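Local coordinates for protein methyltransferase type 12 (Clostridium thermocellum, PDB 3JWG) that probably transfers a methyl group from S-adenosyl-L-methionine to the 2'-hydroxyl of the 3'-terminal nucleotide of small RNAs, this chain being its methyltransferase domain, at residues A[138-143]-A[201-206]; A[142-147]-A[166-171]. All coordinates share one frame; numbering follows the deposited sequence.

Contact 1. Residues A[138-143]-A[201-206]; sequences VSTPNK and PTQMGV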
loop_
_atom_site.group_PDB
_atom_site.type_symbol
_atom_site.label_atom_id
_atom_site.label_comp_id
_atom_site.label_asym_id
_atom_site.label_seq_id
_atom_site.Cartn_x
_atom_site.Cartn_y
_atom_site.Cartn_z
ATOM N N VAL A 138 -0.261 4.064 3.705
ATOM C CA VAL A 138 -1.148 2.939 4.005
ATOM C C VAL A 138 -2.565 3.313 3.605
ATOM O O VAL A 138 -3.087 4.342 4.042
ATOM C CB VAL A 138 -1.154 2.578 5.516
ATOM C CG1 VAL A 138 -2.026 1.346 5.746
ATOM C CG2 VAL A 138 0.264 2.325 6.015
ATOM N N SER A 139 -3.175 2.489 2.764
ATOM C CA SER A 139 -4.540 2.726 2.307
ATOM C C SER A 139 -5.410 1.538 2.696
ATOM O O SER A 139 -5.016 0.384 2.523
ATOM C CB SER A 139 -4.563 2.905 0.784
ATOM O OG SER A 139 -5.881 3.105 0.306
ATOM N N THR A 140 -6.598 1.826 3.219
ATOM C CA THR A 140 -7.512 0.777 3.637
ATOM C C THR A 140 -8.935 1.333 3.598
ATOM O O THR A 140 -9.143 2.542 3.721
ATOM C CB THR A 140 -7.157 0.293 5.075
ATOM O OG1 THR A 140 -7.870 -0.914 5.377
ATOM C CG2 THR A 140 -7.498 1.362 6.105
ATOM N N PRO A 141 -9.925 0.457 3.395
ATOM C CA PRO A 141 -11.335 0.850 3.336
ATOM C C PRO A 141 -11.830 1.530 4.607
ATOM O O PRO A 141 -11.322 1.276 5.701
ATOM C CB PRO A 141 -12.058 -0.480 3.114
ATOM C CG PRO A 141 -11.077 -1.283 2.344
ATOM C CD PRO A 141 -9.754 -0.958 3.026
ATOM N N ASN A 142 -12.813 2.412 4.454
ATOM C CA ASN A 142 -13.420 3.055 5.606
ATOM C C ASN A 142 -14.687 2.229 5.802
ATOM O O ASN A 142 -15.637 2.335 5.018
ATOM C CB ASN A 142 -13.763 4.521 5.313
ATOM C CG ASN A 142 -14.880 5.048 6.208
ATOM O OD1 ASN A 142 -15.013 4.639 7.371
ATOM N ND2 ASN A 142 -15.682 5.964 5.673
ATOM N N LYS A 143 -14.691 1.378 6.824
ATOM C CA LYS A 143 -15.842 0.516 7.061
ATOM C C LYS A 143 -17.167 1.257 7.183
ATOM O O LYS A 143 -18.198 0.765 6.731
ATOM C CB LYS A 143 -15.639 -0.339 8.317
ATOM C CG LYS A 143 -16.834 -1.255 8.588
ATOM C CD LYS A 143 -16.512 -2.414 9.521
ATOM C CE LYS A 143 -16.232 -1.961 10.929
ATOM N NZ LYS A 143 -16.303 -3.131 11.868
ATOM N N PRO A 201 -15.087 6.318 0.865
ATOM C CA PRO A 201 -14.923 4.862 0.768
ATOM C C PRO A 201 -13.562 4.353 1.228
ATOM O O PRO A 201 -13.428 3.209 1.674
ATOM C CB PRO A 201 -15.139 4.585 -0.718
ATOM C CG PRO A 201 -15.956 5.763 -1.188
ATOM C CD PRO A 201 -15.302 6.900 -0.468
ATOM N N THR A 202 -12.556 5.208 1.108
ATOM C CA THR A 202 -11.196 4.837 1.465
ATOM C C THR A 202 -10.533 5.846 2.385
ATOM O O THR A 202 -10.810 7.046 2.324
ATOM C CB THR A 202 -10.332 4.695 0.185
ATOM O OG1 THR A 202 -10.883 3.662 -0.637
ATOM C CG2 THR A 202 -8.892 4.350 0.530
ATOM N N GLN A 203 -9.657 5.355 3.250
ATOM C CA GLN A 203 -8.932 6.226 4.152
ATOM C C GLN A 203 -7.444 5.947 3.950
ATOM O O GLN A 203 -7.044 4.815 3.643
ATOM C CB GLN A 203 -9.375 6.010 5.612
ATOM C CG GLN A 203 -9.318 4.585 6.135
ATOM C CD GLN A 203 -9.905 4.447 7.545
ATOM O OE1 GLN A 203 -9.863 5.384 8.353
ATOM N NE2 GLN A 203 -10.427 3.262 7.853
ATOM N N MET A 204 -6.629 6.986 4.081
ATOM C CA MET A 204 -5.198 6.837 3.865
ATOM C C MET A 204 -4.376 7.566 4.908
ATOM O O MET A 204 -4.706 8.687 5.306
ATOM C CB MET A 204 -4.849 7.346 2.460
ATOM C CG MET A 204 -3.363 7.441 2.132
ATOM S SD MET A 204 -3.140 8.081 0.439
ATOM C CE MET A 204 -3.900 6.788 -0.461
ATOM N N GLY A 205 -3.313 6.905 5.363
ATOM C CA GLY A 205 -2.426 7.500 6.337
ATOM C C GLY A 205 -1.069 7.644 5.667
ATOM O O GLY A 205 -0.568 6.689 5.066
ATOM N N VAL A 206 -0.489 8.835 5.731
ATOM C CA VAL A 206 0.829 9.062 5.145
ATOM C C VAL A 206 1.790 9.263 6.310
ATOM O O VAL A 206 1.667 10.211 7.094
ATOM C CB VAL A 206 0.836 10.290 4.211
ATOM C CG1 VAL A 206 2.230 10.487 3.604
ATOM C CG2 VAL A 206 -0.195 10.095 3.106
#
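The amide of Gln203 turns its NE2 end to Pro141 O, a hydrogen bond of 3.1 Å with the acceptor 17° out of the amide plane and the donor above the carbonyl plane, while Thr140 CG2 stands off the amide plane on the other side. CG of Gln203 lies between its own backbone N and carbonyl carbon (chi1 54°), and the extended chain beyond runs beside Thr140, whose CG2 packs on that CG at 3.7 Å. Glutamine suits this place: it reaches past its partner Thr140 to the Pro141 carbonyl and has an amide N-H to donate. OG1 of Thr140 turns instead to Glu113. Strands 138-141 and 202-206 are antiparallel neighbours in the mixed sheet of a Rossmann-like methyltransferase, in which 202-209 is inserted antiparallel between 135-141 and 184-191. Val138 and Gly205 form one hydrogen-bonded pair, with Val138 N to Gly205 O at 3.0 Å, and Thr140 and Gln203 form the next. Between them, Ser139 and Met204 make a non-hydrogen-bonded pair on the other face, where helix 13-27 covers both side chains and the methyl CE of Met204 lies 4.1 Å from Ser139 CB. Ser139 OG, small enough for this buried face, approaches Thr202 CG2 at 3.3 Å. Past the strand end, Asn142 N still reaches Pro201 O at 3.0 Å, while Asn142 ND2 binds the carbonyls of Phe198 and Ser200.

Contact 2. Residues A[142-147]-A[166-171]; sequences NKEYNF and WTRKEF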
loop_
_atom_site.group_PDB
_atom_site.type_symbol
_atom_site.label_atom_id
_atom_site.label_comp_id
_atom_site.label_asym_id
_atom_site.label_seq_id
_atom_site.Cartn_x
_atom_site.Cartn_y
_atom_site.Cartn_z
ATOM N N ASN A 142 -12.813 2.412 4.454
ATOM C CA ASN A 142 -13.420 3.055 5.606
ATOM C C ASN A 142 -14.687 2.229 5.802
ATOM O O ASN A 142 -15.637 2.335 5.018
ATOM C CB ASN A 142 -13.763 4.521 5.313
ATOM C CG ASN A 142 -14.880 5.048 6.208
ATOM O OD1 ASN A 142 -15.013 4.639 7.371
ATOM N ND2 ASN A 142 -15.682 5.964 5.673
ATOM N N LYS A 143 -14.691 1.378 6.824
ATOM C CA LYS A 143 -15.842 0.516 7.061
ATOM C C LYS A 143 -17.167 1.257 7.183
ATOM O O LYS A 143 -18.198 0.765 6.731
ATOM C CB LYS A 143 -15.639 -0.339 8.317
ATOM C CG LYS A 143 -16.834 -1.255 8.588
ATOM C CD LYS A 143 -16.512 -2.414 9.521
ATOM C CE LYS A 143 -16.232 -1.961 10.929
ATOM N NZ LYS A 143 -16.303 -3.131 11.868
ATOM N N GLU A 144 -17.131 2.436 7.792
ATOM C CA GLU A 144 -18.332 3.235 8.006
ATOM C C GLU A 144 -19.067 3.567 6.713
ATOM O O GLU A 144 -20.292 3.743 6.705
ATOM C CB GLU A 144 -17.958 4.513 8.741
ATOM C CG GLU A 144 -17.495 4.255 10.165
ATOM C CD GLU A 144 -16.908 5.481 10.805
ATOM O OE1 GLU A 144 -15.672 5.664 10.724
ATOM O OE2 GLU A 144 -17.685 6.273 11.377
ATOM N N TYR A 145 -18.319 3.638 5.619
ATOM C CA TYR A 145 -18.910 3.945 4.331
ATOM C C TYR A 145 -19.991 2.936 3.955
ATOM O O TYR A 145 -20.976 3.284 3.305
ATOM C CB TYR A 145 -17.841 3.945 3.243
ATOM C CG TYR A 145 -18.339 4.485 1.927
ATOM C CD1 TYR A 145 -18.515 5.855 1.741
ATOM C CD2 TYR A 145 -18.650 3.630 0.872
ATOM C CE1 TYR A 145 -18.987 6.364 0.537
ATOM C CE2 TYR A 145 -19.126 4.128 -0.341
ATOM C CZ TYR A 145 -19.289 5.496 -0.499
ATOM O OH TYR A 145 -19.744 6.005 -1.693
ATOM N N ASN A 146 -19.800 1.684 4.358
ATOM C CA ASN A 146 -20.753 0.637 4.031
ATOM C C ASN A 146 -22.009 0.653 4.905
ATOM O O ASN A 146 -22.956 -0.084 4.641
ATOM C CB ASN A 146 -20.082 -0.738 4.116
ATOM C CG ASN A 146 -18.901 -0.874 3.159
ATOM O OD1 ASN A 146 -17.806 -0.363 3.419
ATOM N ND2 ASN A 146 -19.123 -1.557 2.040
ATOM N N PHE A 147 -22.014 1.491 5.939
ATOM C CA PHE A 147 -23.167 1.594 6.835
ATOM C C PHE A 147 -24.350 2.216 6.108
ATOM O O PHE A 147 -25.507 1.962 6.448
ATOM C CB PHE A 147 -22.834 2.460 8.053
ATOM C CG PHE A 147 -21.881 1.820 9.023
ATOM C CD1 PHE A 147 -21.263 2.587 10.006
ATOM C CD2 PHE A 147 -21.611 0.456 8.970
ATOM C CE1 PHE A 147 -20.388 2.007 10.921
ATOM C CE2 PHE A 147 -20.737 -0.133 9.883
ATOM C CZ PHE A 147 -20.125 0.646 10.859
ATOM N N TRP A 166 -11.776 -1.553 8.751
ATOM C CA TRP A 166 -11.601 -0.729 9.934
ATOM C C TRP A 166 -12.386 0.558 9.833
ATOM O O TRP A 166 -12.553 1.100 8.741
ATOM C CB TRP A 166 -10.124 -0.373 10.100
ATOM C CG TRP A 166 -9.197 -1.535 10.269
ATOM C CD1 TRP A 166 -9.491 -2.865 10.117
ATOM C CD2 TRP A 166 -7.811 -1.469 10.630
ATOM N NE1 TRP A 166 -8.372 -3.630 10.364
ATOM C CE2 TRP A 166 -7.327 -2.798 10.682
ATOM C CE3 TRP A 166 -6.933 -0.416 10.917
ATOM C CZ2 TRP A 166 -6.003 -3.099 11.011
ATOM C CZ3 TRP A 166 -5.612 -0.715 11.246
ATOM C CH2 TRP A 166 -5.161 -2.049 11.290
ATOM N N THR A 167 -12.861 1.048 10.977
ATOM C CA THR A 167 -13.589 2.313 11.003
ATOM C C THR A 167 -12.509 3.390 10.952
ATOM O O THR A 167 -11.317 3.090 11.063
ATOM C CB THR A 167 -14.389 2.509 12.311
ATOM O OG1 THR A 167 -13.492 2.465 13.429
ATOM C CG2 THR A 167 -15.461 1.417 12.470
ATOM N N ARG A 168 -12.917 4.640 10.781
ATOM C CA ARG A 168 -11.949 5.726 10.734
ATOM C C ARG A 168 -11.236 5.880 12.073
ATOM O O ARG A 168 -10.040 6.169 12.122
ATOM C CB ARG A 168 -12.650 7.024 10.327
ATOM C CG ARG A 168 -13.054 7.035 8.856
ATOM C CD ARG A 168 -13.994 8.194 8.539
ATOM N NE ARG A 168 -15.261 8.067 9.254
ATOM C CZ ARG A 168 -16.238 8.969 9.214
ATOM N NH1 ARG A 168 -16.092 10.071 8.490
ATOM N NH2 ARG A 168 -17.358 8.771 9.896
ATOM N N LYS A 169 -11.967 5.671 13.164
ATOM C CA LYS A 169 -11.382 5.784 14.497
ATOM C C LYS A 169 -10.369 4.665 14.737
ATOM O O LYS A 169 -9.307 4.876 15.334
ATOM C CB LYS A 169 -12.476 5.708 15.563
ATOM C CG LYS A 169 -11.947 5.733 16.984
ATOM C CD LYS A 169 -13.067 5.536 17.993
ATOM C CE LYS A 169 -12.524 5.557 19.411
ATOM N NZ LYS A 169 -11.832 6.846 19.686
ATOM N N GLU A 170 -10.706 3.468 14.275
ATOM C CA GLU A 170 -9.820 2.325 14.435
ATOM C C GLU A 170 -8.538 2.526 13.646
ATOM O O GLU A 170 -7.456 2.256 14.145
ATOM C CB GLU A 170 -10.511 1.044 13.974
ATOM C CG GLU A 170 -11.707 0.680 14.836
ATOM C CD GLU A 170 -12.368 -0.598 14.400
ATOM O OE1 GLU A 170 -12.477 -0.823 13.175
ATOM O OE2 GLU A 170 -12.793 -1.374 15.286
ATOM N N PHE A 171 -8.661 3.007 12.413
ATOM C CA PHE A 171 -7.476 3.224 11.596
ATOM C C PHE A 171 -6.590 4.337 12.153
ATOM O O PHE A 171 -5.375 4.189 12.245
ATOM C CB PHE A 171 -7.856 3.577 10.159
ATOM C CG PHE A 171 -6.664 3.818 9.257
ATOM C CD1 PHE A 171 -5.786 2.784 8.955
ATOM C CD2 PHE A 171 -6.427 5.074 8.706
ATOM C CE1 PHE A 171 -4.681 2.997 8.110
ATOM C CE2 PHE A 171 -5.330 5.299 7.861
ATOM C CZ PHE A 171 -4.455 4.256 7.563
HETATM O O HOH W 1 -13.767 -3.013 12.359
HETATM O O HOH W 2 -14.846 6.264 13.355
#
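Glu144 and Arg168 meet through a side-on, two-nitrogen salt bridge: Arg168 NE donates to Glu144 OE1 at 2.8 Å and NH2 to OE2 at 2.9 Å. Both acceptors lie in the guanidinium plane, yet the nitrogens come from above the carboxylate, the two planes being 61° apart. OE1 also accepts Arg168 N at 2.9 Å, nearly along its C-O bond, and water 2 joins it to Lys169 N, so a glutamate here serves the first turn of the helix as well as the arginine. CG of Arg168, anti to its carbonyl carbon (chi1 -72°), lies 3.4 Å from Asn142 OD1, and the bend at chi3 (-64°) then turns the guanidinium to Glu144. Lys143 N binds Trp166 O; its side chain, extended at first and bent at chi3, brings CE to Thr167 CG2 at 3.8 Å, and its NZ meets Glu170 OE1 through water 1. Thr167 and Glu170 form a capping box, in which the glutamate carboxylate takes the N-H of Thr167 at the helix start. The 3-10 turn 143-146, just after strand 135-141, is thus joined to the N-terminus of helix 168-182, whose Arg168 and Phe171 also touch Gln203 on strand 202-209.

Overall arrangement
The two contacts lie with centres 9 Å apart on the same side of the chain's centre. Contact 1 uses the end of strand 135-141 and contact 2 the turn that follows it; they share Asn142 and Lys143. Helix 168-182, strand 184-191 and strand 202-209 come next along the chain, so contact 1 brings the last strand back. Gln203 links the two, its NE2 also making a weak bond to Thr167 O. Together they place strand 202-209 and helix 168-182 against the same end of strand 135-141, in the C-terminal part of the Rossmann-like domain. Ser139 of contact 1 is about 4 Å, side chain to side chain, from magnesium-site residue Ile109; contact 2 lies at the surface, away from that site.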